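Side-chain contacts in ribonucleoside-diphosphate reductase (PDB 5IM3), which probably catalyses the thioredoxin-dependent reduction of ribonucleoside diphosphates to deoxyribonucleotides for DNA synthesis, and binds dATP as an allosteric effector: residues N570-Q575 / R865-I870; A630-D635 / D705-Y710; A696-C701 / R754-K759; Q711-Q714 / W718-G721. One frame throughout, in Å; residues are numbered along the deposited sequence.

Contact 1 of 4, residues N570-Q575 / R865-I870; sequences NLRSPQ and RRQKWI
Arg-572 reaches from the loop behind helix 566-571 to the peptide carbonyls of Gln-867 and Lys-868, joining two distant parts of the ten-stranded alpha-beta barrel domain of ribonucleotide reductase. The closest CA atoms across the contact, those of Arg-572 and Ile-870, are 9.7 Å apart, so a long side chain has to bridge the gap. A bend at chi3 (58°) in the Arg-572 chain turns its guanidinium onto the second segment.

Hydrogen bonding carries the contact. Arg-572 NH1 donates to Gln-867 O at 3.0 Å. The bond is bent, with an N-H...O angle of 133°, and the donor sits well above the carbonyl plane (52° out of it). Arg-572 NH2 adds a weak bond to the same oxygen at 3.1 Å, so two nitrogens of one guanidinium share Gln-867 O. Arg-572 NH2 makes a second weak bond, to Lys-868 O at 3.2 Å. The carbonyls lie near the edge of the group, and their partial negative charge probably steadies the arginine.

Ionic pairing runs away from the interface. The Lys-868 side chain leaves in another direction, where NZ forms salt bridges with Asp-686 and Asp-743, and the residue serves Arg-572 through its main chain.

Van der Waals contact is slight. The Gln-867 amide stands almost perpendicular to the guanidinium and has its own partner, since NE2 donates to the backbone oxygen of Gln-872. Nearer the root of that side chain, Gln-867 CG lies 3.7 Å from Arg-572 NH1.

Contact 2 of 4, residues A630-D635 / D705-Y710; sequences AVRMLD and DERGAY
Two salt bridges between helix 620-640 and the C-terminal end of helix 679-707 tie two helices of the barrel domain together, Arg-632 pairing with Glu-706 and Asp-635 with Arg-707. The first pair is bidentate and end-on. Arg-632 NH1 donates to Glu-706 OE1 at 2.9 Å and Arg-632 NH2 to Glu-706 OE2 at 2.8 Å, both nearly straight (174° and 169°). Both oxygens are met on their syn sides and lie close to the guanidinium plane. Arg-632 is extended from CG to NE, which lets its end span the gap between the helices.

The second pair uses a single bond: Arg-707 NH1 donates to the anti lone pair of Asp-635 OD2, with the two flat groups nearly coplanar. Asp-635 is heavily shared, also engaging Arg-656, Arg-762 and Asn-763, whereas Arg-707 NH2 bonds Asn-636 OD1.

The two arginines come together around an anion. Glu-334 forms salt bridges to NH2 of both, which probably offsets their like charges. Their planes are inclined by 46°, and Arg-707 NH2 lies over one face of the Arg-632 guanidinium, 3.6 Å from Arg-632 CZ and displaced toward the rim.

Contact 3 of 4, residues A696-C701 / R754-K759; sequences AIQASC and RERVQK
With CG anti to the backbone N (chi1 175°) and bends at chi2 and chi3 (146° and 89°), the Arg-756 side chain carries its guanidinium across to Cys-701 CB. The result is a helix-helix contact in the barrel domain, where the end of helix 751-757, through Arg-756 and Val-757, meets the flank of helix 679-707. The nearest CA atoms, of Cys-701 and Val-757, are 6.4 Å apart, which shows how near the two elements run.

One face of the guanidinium rests on Cys-701 CB. That carbon stands over the centre of the group, 3.6 Å from Arg-756 CZ and 3.5 Å from Arg-756 NH1. Gln-698, one turn earlier, approaches differently: its CG lies near the guanidinium plane at the edge, 3.3 Å from Arg-756 NH2. One arginine thus packs by face on one residue and by edge on another.

Its charge is answered from the same long helix. Arg-756 NH2 forms a salt bridge with Asp-702 and Arg-756 NH1 with Asp-705, so these bonds hold the group against the flank, and the carboxylates probably offset the arginine's charge.

Beyond the guanidinium the packing is nonpolar. The Arg-756 chain passes Cys-701 with Arg-756 CG 4.0 Å from Cys-701 SG, and the sulfur also faces the neighbouring backbone, with Cys-701 SG 4.1 Å from Val-757 CA.

Contact 4 of 4, residues Q711-Q714 / W718-G721; sequences QTFQ and WSQG
Phe-713 and Ser-719 meet within the loop that connects helix 679-707 to helix 724-735, Ser-719 being the second residue of a type I beta turn from Trp-718 to Gly-721. The turn is closed by Gly-721 N donating to Trp-718 O at 3.2 Å.

Side-chain torsions settle who faces whom. With chi1 165°, Phe-713 places CG opposite its backbone N and sends the ring toward the turn. Ser-719, at chi1 -58°, keeps OG beside its own N, and the hydroxyl arrives over the middle of the phenyl face, 3.3 Å above the plane. Its shortest ring distance is from Ser-719 OG to Phe-713 CE2, also 3.3 Å. The same hydroxyl points to Phe-713 O as a hydrogen bond, doubtful in detail because the modelled 2.4 Å from Ser-719 OG to Phe-713 O is very short. Ser-716 OG bonds both Phe-713 O and Ser-719 OG, so three oxygens are linked, of which Ser-719 OG is the one over the ring.

Trp-718 shares only its root with this pair. At chi1 -49° its CG lies beside the backbone N and the indole is carried off, where NE1 donates to Ser-764 O and the ring packs on Pro-574 and Tyr-710. The Phe-713 and Trp-718 side chains cross at about a right angle, touching where Phe-713 CE1 lies 3.8 Å from Trp-718 CB.

All four contacts lie in the barrel domain, on the same side of the chain's centre and away from the annotated nucleotide sites. Contact 1 closes the longest loop along the chain, and the other three are nested inside it. Contacts 2 and 3 share helix 679-707, their centres 11 Å apart and their segments alternating in sequence; Val-631 packs on Ala-699 between them. Contact 4 is nested along the chain within the loop closed by contact 3, with centres 10 Å apart and Phe-713 packed on the backbone of Val-757 and Gln-758. Contacts 2 and 3 fasten helix 679-707 to helices 620-640 and 751-757, contact 4 folds its exit loop on itself, and contact 1 touches that region through Gln-575 and Pro-574.

Contact 1 of 4, residues N570-Q575 / R865-I870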
loop_
_atom_site.group_PDB
_atom_site.type_symbol
_atom_site.label_atom_id
_atom_site.label_comp_id
_atom_site.label_asym_id
_atom_site.label_seq_id
_atom_site.Cartn_x
_atom_site.Cartn_y
_atom_site.Cartn_z
ATOM N N ASN A 570 27.106 -27.739 22.247
ATOM C CA ASN A 570 27.288 -29.028 22.905
ATOM C C ASN A 570 28.566 -29.729 22.467
ATOM O O ASN A 570 29.285 -30.280 23.307
ATOM C CB ASN A 570 26.085 -29.941 22.637
ATOM C CG ASN A 570 24.960 -29.729 23.627
ATOM O OD1 ASN A 570 24.998 -30.241 24.745
ATOM N ND2 ASN A 570 23.944 -28.976 23.221
ATOM N N LEU A 571 28.859 -29.722 21.165
ATOM C CA LEU A 571 30.050 -30.401 20.668
ATOM C C LEU A 571 31.328 -29.751 21.179
ATOM O O LEU A 571 32.356 -30.425 21.302
ATOM C CB LEU A 571 30.040 -30.415 19.139
ATOM C CG LEU A 571 29.004 -31.346 18.505
ATOM C CD1 LEU A 571 28.827 -31.039 17.032
ATOM C CD2 LEU A 571 29.421 -32.794 18.696
ATOM N N ARG A 572 31.287 -28.457 21.486
ATOM C CA ARG A 572 32.456 -27.740 21.974
ATOM C C ARG A 572 32.428 -27.526 23.481
ATOM O O ARG A 572 33.366 -26.939 24.027
ATOM C CB ARG A 572 32.578 -26.390 21.263
ATOM C CG ARG A 572 32.602 -26.501 19.745
ATOM C CD ARG A 572 32.987 -25.181 19.097
ATOM N NE ARG A 572 34.285 -24.710 19.562
ATOM C CZ ARG A 572 34.780 -23.502 19.317
ATOM N NH1 ARG A 572 34.082 -22.631 18.602
ATOM N NH2 ARG A 572 35.976 -23.167 19.786
ATOM N N SER A 573 31.384 -27.988 24.160
ATOM C CA SER A 573 31.323 -27.859 25.608
ATOM C C SER A 573 32.377 -28.762 26.244
ATOM O O SER A 573 32.457 -29.947 25.898
ATOM C CB SER A 573 29.934 -28.225 26.120
ATOM O OG SER A 573 29.885 -28.191 27.535
ATOM N N PRO A 574 33.209 -28.253 27.157
ATOM C CA PRO A 574 34.183 -29.132 27.827
ATOM C C PRO A 574 33.555 -30.151 28.763
ATOM O O PRO A 574 34.261 -31.063 29.215
ATOM C CB PRO A 574 35.071 -28.149 28.605
ATOM C CG PRO A 574 34.848 -26.823 27.960
ATOM C CD PRO A 574 33.429 -26.838 27.498
ATOM N N GLN A 575 32.262 -30.034 29.064
ATOM C CA GLN A 575 31.606 -30.872 30.061
ATOM C C GLN A 575 30.647 -31.883 29.433
ATOM O O GLN A 575 29.646 -32.257 30.047
ATOM C CB GLN A 575 30.869 -29.991 31.069
ATOM C CG GLN A 575 31.793 -29.148 31.943
ATOM C CD GLN A 575 32.591 -29.994 32.918
ATOM O OE1 GLN A 575 33.670 -30.487 32.593
ATOM N NE2 GLN A 575 32.057 -30.173 34.119
ATOM N N ARG A 865 35.965 -15.543 14.718
ATOM C CA ARG A 865 37.343 -15.835 15.089
ATOM C C ARG A 865 37.566 -15.728 16.590
ATOM O O ARG A 865 38.427 -16.429 17.134
ATOM C CB ARG A 865 38.299 -14.908 14.346
ATOM C CG ARG A 865 38.566 -15.354 12.924
ATOM C CD ARG A 865 38.689 -14.162 12.028
ATOM N NE ARG A 865 38.877 -14.522 10.627
ATOM C CZ ARG A 865 40.056 -14.764 10.065
ATOM N NH1 ARG A 865 41.169 -14.709 10.784
ATOM N NH2 ARG A 865 40.120 -15.076 8.777
ATOM N N ARG A 866 36.815 -14.865 17.275
ATOM C CA ARG A 866 36.881 -14.850 18.731
ATOM C C ARG A 866 36.352 -16.157 19.305
ATOM O O ARG A 866 36.901 -16.683 20.279
ATOM C CB ARG A 866 36.098 -13.659 19.284
ATOM C CG ARG A 866 36.815 -12.326 19.123
ATOM C CD ARG A 866 36.074 -11.205 19.836
ATOM N NE ARG A 866 34.777 -10.949 19.214
ATOM C CZ ARG A 866 34.549 -10.012 18.298
ATOM N NH1 ARG A 866 35.526 -9.211 17.890
ATOM N NH2 ARG A 866 33.333 -9.873 17.791
ATOM N N GLN A 867 35.303 -16.709 18.689
ATOM C CA GLN A 867 34.687 -17.935 19.182
ATOM C C GLN A 867 35.605 -19.144 19.064
ATOM O O GLN A 867 35.336 -20.172 19.692
ATOM C CB GLN A 867 33.383 -18.202 18.423
ATOM C CG GLN A 867 32.516 -19.303 19.024
ATOM C CD GLN A 867 32.193 -19.062 20.486
ATOM O OE1 GLN A 867 31.377 -18.205 20.820
ATOM N NE2 GLN A 867 32.841 -19.817 21.368
ATOM N N LYS A 868 36.678 -19.055 18.276
ATOM C CA LYS A 868 37.600 -20.180 18.172
ATOM C C LYS A 868 38.318 -20.433 19.485
ATOM O O LYS A 868 38.742 -21.562 19.755
ATOM C CB LYS A 868 38.634 -19.927 17.086
ATOM C CG LYS A 868 38.067 -19.387 15.799
ATOM C CD LYS A 868 39.136 -19.297 14.722
ATOM C CE LYS A 868 40.356 -18.497 15.171
ATOM N NZ LYS A 868 41.413 -18.468 14.128
ATOM N N TRP A 869 38.480 -19.395 20.301
ATOM C CA TRP A 869 39.256 -19.478 21.524
ATOM C C TRP A 869 38.396 -19.482 22.778
ATOM O O TRP A 869 38.899 -19.823 23.854
ATOM C CB TRP A 869 40.242 -18.306 21.580
ATOM C CG TRP A 869 40.985 -18.118 20.291
ATOM C CD1 TRP A 869 40.788 -17.137 19.362
ATOM C CD2 TRP A 869 42.035 -18.948 19.780
ATOM N NE1 TRP A 869 41.655 -17.299 18.309
ATOM C CE2 TRP A 869 42.429 -18.406 18.540
ATOM C CE3 TRP A 869 42.679 -20.094 20.250
ATOM C CZ2 TRP A 869 43.444 -18.968 17.768
ATOM C CZ3 TRP A 869 43.688 -20.651 19.483
ATOM C CH2 TRP A 869 44.058 -20.088 18.255
ATOM N N ILE A 870 37.125 -19.123 22.668
ATOM C CA ILE A 870 36.230 -19.039 23.811
ATOM C C ILE A 870 35.566 -20.397 24.004
ATOM O O ILE A 870 35.081 -21.005 23.040
ATOM C CB ILE A 870 35.190 -17.925 23.600
ATOM C CG1 ILE A 870 35.900 -16.574 23.449
ATOM C CG2 ILE A 870 34.188 -17.884 24.748
ATOM C CD1 ILE A 870 35.002 -15.438 23.006
#

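Contact 2 of 4, residues A630-D635 / D705-Y710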
loop_
_atom_site.group_PDB
_atom_site.type_symbol
_atom_site.label_atom_id
_atom_site.label_comp_id
_atom_site.label_asym_id
_atom_site.label_seq_id
_atom_site.Cartn_x
_atom_site.Cartn_y
_atom_site.Cartn_z
ATOM N N ALA A 630 42.311 -11.893 37.411
ATOM C CA ALA A 630 40.883 -11.923 37.116
ATOM C C ALA A 630 40.306 -13.312 37.356
ATOM O O ALA A 630 39.271 -13.463 38.014
ATOM C CB ALA A 630 40.643 -11.485 35.672
ATOM N N VAL A 631 40.965 -14.344 36.823
ATOM C CA VAL A 631 40.457 -15.704 36.973
ATOM C C VAL A 631 40.401 -16.091 38.444
ATOM O O VAL A 631 39.443 -16.728 38.897
ATOM C CB VAL A 631 41.318 -16.689 36.157
ATOM C CG1 VAL A 631 40.891 -18.132 36.425
ATOM C CG2 VAL A 631 41.219 -16.374 34.668
ATOM N N ARG A 632 41.422 -15.714 39.218
ATOM C CA ARG A 632 41.412 -16.025 40.642
ATOM C C ARG A 632 40.220 -15.375 41.332
ATOM O O ARG A 632 39.508 -16.023 42.108
ATOM C CB ARG A 632 42.716 -15.574 41.296
ATOM C CG ARG A 632 42.850 -16.023 42.744
ATOM C CD ARG A 632 44.116 -15.483 43.396
ATOM N NE ARG A 632 44.328 -16.055 44.721
ATOM C CZ ARG A 632 44.996 -17.180 44.955
ATOM N NH1 ARG A 632 45.530 -17.866 43.953
ATOM N NH2 ARG A 632 45.134 -17.622 46.201
ATOM N N MET A 633 39.986 -14.090 41.059
ATOM C CA MET A 633 38.836 -13.409 41.644
ATOM C C MET A 633 37.535 -14.109 41.272
ATOM O O MET A 633 36.638 -14.256 42.112
ATOM C CB MET A 633 38.808 -11.951 41.189
ATOM C CG MET A 633 40.008 -11.150 41.666
ATOM S SD MET A 633 40.121 -9.520 40.912
ATOM C CE MET A 633 38.645 -8.725 41.536
ATOM N N LEU A 634 37.415 -14.558 40.020
ATOM C CA LEU A 634 36.196 -15.246 39.604
ATOM C C LEU A 634 36.065 -16.597 40.293
ATOM O O LEU A 634 34.959 -17.008 40.660
ATOM C CB LEU A 634 36.174 -15.410 38.084
ATOM C CG LEU A 634 35.922 -14.134 37.274
ATOM C CD1 LEU A 634 35.978 -14.420 35.777
ATOM C CD2 LEU A 634 34.583 -13.497 37.638
ATOM N N ASP A 635 37.181 -17.303 40.485
ATOM C CA ASP A 635 37.117 -18.567 41.207
ATOM C C ASP A 635 36.709 -18.341 42.657
ATOM O O ASP A 635 35.975 -19.152 43.235
ATOM C CB ASP A 635 38.460 -19.292 41.129
ATOM C CG ASP A 635 38.340 -20.774 41.446
ATOM O OD1 ASP A 635 37.469 -21.441 40.849
ATOM O OD2 ASP A 635 39.103 -21.273 42.296
ATOM N N ASP A 705 46.784 -26.174 40.586
ATOM C CA ASP A 705 47.955 -26.574 41.358
ATOM C C ASP A 705 47.824 -26.166 42.819
ATOM O O ASP A 705 48.337 -26.861 43.703
ATOM C CB ASP A 705 49.219 -25.960 40.753
ATOM C CG ASP A 705 49.479 -26.432 39.334
ATOM O OD1 ASP A 705 49.114 -27.580 39.007
ATOM O OD2 ASP A 705 50.058 -25.655 38.547
ATOM N N GLU A 706 47.137 -25.057 43.090
ATOM C CA GLU A 706 47.026 -24.514 44.439
ATOM C C GLU A 706 45.777 -24.997 45.165
ATOM O O GLU A 706 45.812 -25.212 46.380
ATOM C CB GLU A 706 47.028 -22.982 44.379
ATOM C CG GLU A 706 46.920 -22.293 45.731
ATOM C CD GLU A 706 46.780 -20.787 45.606
ATOM O OE1 GLU A 706 47.169 -20.236 44.552
ATOM O OE2 GLU A 706 46.270 -20.158 46.556
ATOM N N ARG A 707 44.667 -25.166 44.447
ATOM C CA ARG A 707 43.396 -25.522 45.057
ATOM C C ARG A 707 42.887 -26.892 44.643
ATOM O O ARG A 707 41.942 -27.393 45.262
ATOM C CB ARG A 707 42.337 -24.463 44.709
ATOM C CG ARG A 707 42.688 -23.071 45.216
ATOM C CD ARG A 707 41.792 -21.985 44.642
ATOM N NE ARG A 707 42.008 -20.717 45.329
ATOM C CZ ARG A 707 41.438 -19.563 44.997
ATOM N NH1 ARG A 707 40.603 -19.493 43.968
ATOM N NH2 ARG A 707 41.712 -18.470 45.697
ATOM N N GLY A 708 43.483 -27.509 43.634
ATOM C CA GLY A 708 42.969 -28.756 43.092
ATOM C C GLY A 708 41.990 -28.523 41.960
ATOM O O GLY A 708 41.266 -27.530 41.913
ATOM N N ALA A 709 41.980 -29.462 41.018
ATOM C CA ALA A 709 41.049 -29.386 39.906
ATOM C C ALA A 709 39.617 -29.578 40.402
ATOM O O ALA A 709 39.372 -30.144 41.472
ATOM C CB ALA A 709 41.391 -30.439 38.852
ATOM N N TYR A 710 38.662 -29.088 39.615
ATOM C CA TYR A 710 37.265 -29.247 39.987
ATOM C C TYR A 710 36.871 -30.722 39.943
ATOM O O TYR A 710 37.507 -31.542 39.276
ATOM C CB TYR A 710 36.354 -28.405 39.085
ATOM C CG TYR A 710 36.383 -28.733 37.603
ATOM C CD1 TYR A 710 37.389 -28.239 36.779
ATOM C CD2 TYR A 710 35.381 -29.505 37.019
ATOM C CE1 TYR A 710 37.412 -28.525 35.424
ATOM C CE2 TYR A 710 35.395 -29.795 35.664
ATOM C CZ TYR A 710 36.411 -29.300 34.871
ATOM O OH TYR A 710 36.428 -29.582 33.523
#

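Contact 3 of 4, residues A696-C701 / R754-K759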
loop_
_atom_site.group_PDB
_atom_site.type_symbol
_atom_site.label_atom_id
_atom_site.label_comp_id
_atom_site.label_asym_id
_atom_site.label_seq_id
_atom_site.Cartn_x
_atom_site.Cartn_y
_atom_site.Cartn_z
ATOM N N ALA A 696 44.144 -17.077 30.215
ATOM C CA ALA A 696 43.040 -17.533 31.052
ATOM C C ALA A 696 43.152 -19.027 31.324
ATOM O O ALA A 696 43.035 -19.475 32.471
ATOM C CB ALA A 696 41.706 -17.196 30.385
ATOM N N ILE A 697 43.398 -19.818 30.279
ATOM C CA ILE A 697 43.569 -21.253 30.468
ATOM C C ILE A 697 44.783 -21.525 31.347
ATOM O O ILE A 697 44.737 -22.367 32.251
ATOM C CB ILE A 697 43.672 -21.959 29.102
ATOM C CG1 ILE A 697 42.327 -21.863 28.367
ATOM C CG2 ILE A 697 44.090 -23.425 29.279
ATOM C CD1 ILE A 697 42.335 -22.427 26.961
ATOM N N GLN A 698 45.886 -20.811 31.102
ATOM C CA GLN A 698 47.079 -20.994 31.922
ATOM C C GLN A 698 46.809 -20.636 33.379
ATOM O O GLN A 698 47.307 -21.304 34.294
ATOM C CB GLN A 698 48.228 -20.152 31.368
ATOM C CG GLN A 698 49.541 -20.354 32.097
ATOM C CD GLN A 698 50.658 -19.499 31.539
ATOM O OE1 GLN A 698 50.465 -18.318 31.252
ATOM N NE2 GLN A 698 51.833 -20.093 31.375
ATOM N N ALA A 699 46.022 -19.581 33.615
ATOM C CA ALA A 699 45.688 -19.193 34.982
ATOM C C ALA A 699 44.876 -20.276 35.680
ATOM O O ALA A 699 45.074 -20.543 36.871
ATOM C CB ALA A 699 44.920 -17.872 34.983
ATOM N N SER A 700 43.950 -20.909 34.958
ATOM C CA SER A 700 43.157 -21.971 35.562
ATOM C C SER A 700 44.033 -23.146 35.980
ATOM O O SER A 700 43.744 -23.807 36.982
ATOM C CB SER A 700 42.066 -22.427 34.588
ATOM O OG SER A 700 40.968 -22.999 35.277
ATOM N N CYS A 701 45.108 -23.415 35.231
ATOM C CA CYS A 701 46.048 -24.457 35.631
ATOM C C CYS A 701 46.758 -24.091 36.929
ATOM O O CYS A 701 47.050 -24.966 37.753
ATOM C CB CYS A 701 47.074 -24.702 34.522
ATOM S SG CYS A 701 46.402 -25.306 32.959
ATOM N N ARG A 754 48.670 -27.426 26.000
ATOM C CA ARG A 754 47.799 -28.582 25.823
ATOM C C ARG A 754 48.249 -29.766 26.668
ATOM O O ARG A 754 47.443 -30.664 26.936
ATOM C CB ARG A 754 47.749 -28.980 24.344
ATOM C CG ARG A 754 46.818 -30.152 24.037
ATOM C CD ARG A 754 46.776 -30.468 22.547
ATOM N NE ARG A 754 46.064 -29.441 21.787
ATOM C CZ ARG A 754 46.647 -28.434 21.141
ATOM N NH1 ARG A 754 47.966 -28.298 21.144
ATOM N NH2 ARG A 754 45.903 -27.555 20.482
ATOM N N GLU A 755 49.513 -29.786 27.099
ATOM C CA GLU A 755 49.995 -30.864 27.953
ATOM C C GLU A 755 49.655 -30.599 29.415
ATOM O O GLU A 755 49.146 -31.485 30.111
ATOM C CB GLU A 755 51.504 -31.037 27.777
ATOM C CG GLU A 755 52.074 -32.281 28.441
ATOM C CD GLU A 755 53.588 -32.329 28.383
ATOM O OE1 GLU A 755 54.219 -31.250 28.385
ATOM O OE2 GLU A 755 54.147 -33.444 28.333
ATOM N N ARG A 756 49.923 -29.381 29.897
ATOM C CA ARG A 756 49.676 -29.075 31.303
ATOM C C ARG A 756 48.193 -29.115 31.638
ATOM O O ARG A 756 47.826 -29.424 32.778
ATOM C CB ARG A 756 50.252 -27.705 31.666
ATOM C CG ARG A 756 49.920 -27.269 33.098
ATOM C CD ARG A 756 51.035 -26.449 33.731
ATOM N NE ARG A 756 50.910 -25.017 33.465
ATOM C CZ ARG A 756 50.623 -24.091 34.378
ATOM N NH1 ARG A 756 50.420 -24.412 35.650
ATOM N NH2 ARG A 756 50.546 -22.819 34.012
ATOM N N VAL A 757 47.330 -28.801 30.672
ATOM C CA VAL A 757 45.897 -28.799 30.945
ATOM C C VAL A 757 45.420 -30.205 31.281
ATOM O O VAL A 757 44.560 -30.394 32.149
ATOM C CB VAL A 757 45.124 -28.208 29.753
ATOM C CG1 VAL A 757 45.355 -29.034 28.502
ATOM C CG2 VAL A 757 43.644 -28.133 30.063
ATOM N N GLN A 758 45.973 -31.217 30.607
ATOM C CA GLN A 758 45.538 -32.587 30.853
ATOM C C GLN A 758 45.835 -33.033 32.276
ATOM O O GLN A 758 45.251 -34.017 32.741
ATOM C CB GLN A 758 46.200 -33.537 29.852
ATOM C CG GLN A 758 45.843 -33.234 28.406
ATOM C CD GLN A 758 46.550 -34.141 27.424
ATOM O OE1 GLN A 758 46.649 -35.347 27.636
ATOM N NE2 GLN A 758 47.054 -33.560 26.343
ATOM N N LYS A 759 46.722 -32.328 32.979
ATOM C CA LYS A 759 47.023 -32.638 34.369
ATOM C C LYS A 759 46.026 -32.023 35.343
ATOM O O LYS A 759 46.001 -32.424 36.511
ATOM C CB LYS A 759 48.440 -32.167 34.705
ATOM C CG LYS A 759 49.526 -32.987 34.016
ATOM C CD LYS A 759 50.754 -32.151 33.674
ATOM C CE LYS A 759 51.454 -31.615 34.911
ATOM N NZ LYS A 759 52.614 -30.755 34.547
#

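Contact 4 of 4, residues Q711-Q714 / W718-G721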
loop_
_atom_site.group_PDB
_atom_site.type_symbol
_atom_site.label_atom_id
_atom_site.label_comp_id
_atom_site.label_asym_id
_atom_site.label_seq_id
_atom_site.Cartn_x
_atom_site.Cartn_y
_atom_site.Cartn_z
ATOM N N GLN A 711 35.811 -31.052 40.688
ATOM C CA GLN A 711 35.439 -32.450 40.901
ATOM C C GLN A 711 35.398 -33.232 39.595
ATOM O O GLN A 711 35.988 -34.312 39.481
ATOM C CB GLN A 711 34.075 -32.538 41.592
ATOM C CG GLN A 711 34.057 -32.154 43.061
ATOM C CD GLN A 711 32.717 -32.458 43.710
ATOM O OE1 GLN A 711 32.105 -33.495 43.442
ATOM N NE2 GLN A 711 32.251 -31.551 44.559
ATOM N N THR A 712 34.701 -32.704 38.596
ATOM C CA THR A 712 34.414 -33.452 37.383
ATOM C C THR A 712 35.434 -33.204 36.282
ATOM O O THR A 712 35.121 -33.421 35.105
ATOM C CB THR A 712 33.010 -33.112 36.882
ATOM O OG1 THR A 712 32.939 -31.720 36.566
ATOM C CG2 THR A 712 31.969 -33.442 37.952
ATOM N N PHE A 713 36.646 -32.763 36.634
ATOM C CA PHE A 713 37.668 -32.533 35.617
ATOM C C PHE A 713 37.946 -33.797 34.818
ATOM O O PHE A 713 38.122 -33.741 33.594
ATOM C CB PHE A 713 38.961 -32.029 36.256
ATOM C CG PHE A 713 40.150 -32.111 35.338
ATOM C CD1 PHE A 713 40.378 -31.129 34.389
ATOM C CD2 PHE A 713 41.026 -33.183 35.409
ATOM C CE1 PHE A 713 41.462 -31.208 33.532
ATOM C CE2 PHE A 713 42.110 -33.269 34.554
ATOM C CZ PHE A 713 42.327 -32.281 33.613
ATOM N N GLN A 714 38.000 -34.946 35.492
ATOM C CA GLN A 714 38.308 -36.201 34.821
ATOM C C GLN A 714 37.225 -36.530 33.798
ATOM O O GLN A 714 36.056 -36.720 34.153
ATOM C CB GLN A 714 38.445 -37.321 35.854
ATOM C CG GLN A 714 39.591 -37.097 36.848
ATOM C CD GLN A 714 39.583 -38.080 38.013
ATOM O OE1 GLN A 714 38.741 -38.978 38.081
ATOM N NE2 GLN A 714 40.528 -37.910 38.939
ATOM N N TRP A 718 39.187 -30.864 28.566
ATOM C CA TRP A 718 40.492 -30.471 29.085
ATOM C C TRP A 718 41.335 -31.696 29.418
ATOM O O TRP A 718 42.547 -31.708 29.176
ATOM C CB TRP A 718 40.325 -29.593 30.323
ATOM C CG TRP A 718 39.363 -28.455 30.167
ATOM C CD1 TRP A 718 38.134 -28.342 30.748
ATOM C CD2 TRP A 718 39.555 -27.257 29.401
ATOM N NE1 TRP A 718 37.552 -27.150 30.396
ATOM C CE2 TRP A 718 38.400 -26.467 29.565
ATOM C CE3 TRP A 718 40.592 -26.775 28.591
ATOM C CZ2 TRP A 718 38.248 -25.226 28.947
ATOM C CZ3 TRP A 718 40.437 -25.541 27.979
ATOM C CH2 TRP A 718 39.275 -24.782 28.161
ATOM N N SER A 719 40.710 -32.735 29.979
ATOM C CA SER A 719 41.430 -33.972 30.270
ATOM C C SER A 719 41.940 -34.628 28.997
ATOM O O SER A 719 42.987 -35.284 29.012
ATOM C CB SER A 719 40.526 -34.951 31.023
ATOM O OG SER A 719 40.042 -34.393 32.231
ATOM N N GLN A 720 41.212 -34.474 27.897
ATOM C CA GLN A 720 41.568 -35.089 26.628
ATOM C C GLN A 720 42.507 -34.228 25.798
ATOM O O GLN A 720 42.828 -34.601 24.667
ATOM C CB GLN A 720 40.304 -35.382 25.818
ATOM C CG GLN A 720 39.246 -36.159 26.573
ATOM C CD GLN A 720 37.953 -36.258 25.793
ATOM O OE1 GLN A 720 37.963 -36.408 24.570
ATOM N NE2 GLN A 720 36.829 -36.158 26.491
ATOM N N GLY A 721 42.946 -33.090 26.325
ATOM C CA GLY A 721 43.794 -32.199 25.558
ATOM C C GLY A 721 43.095 -31.559 24.381
ATOM O O GLY A 721 43.751 -31.211 23.395
#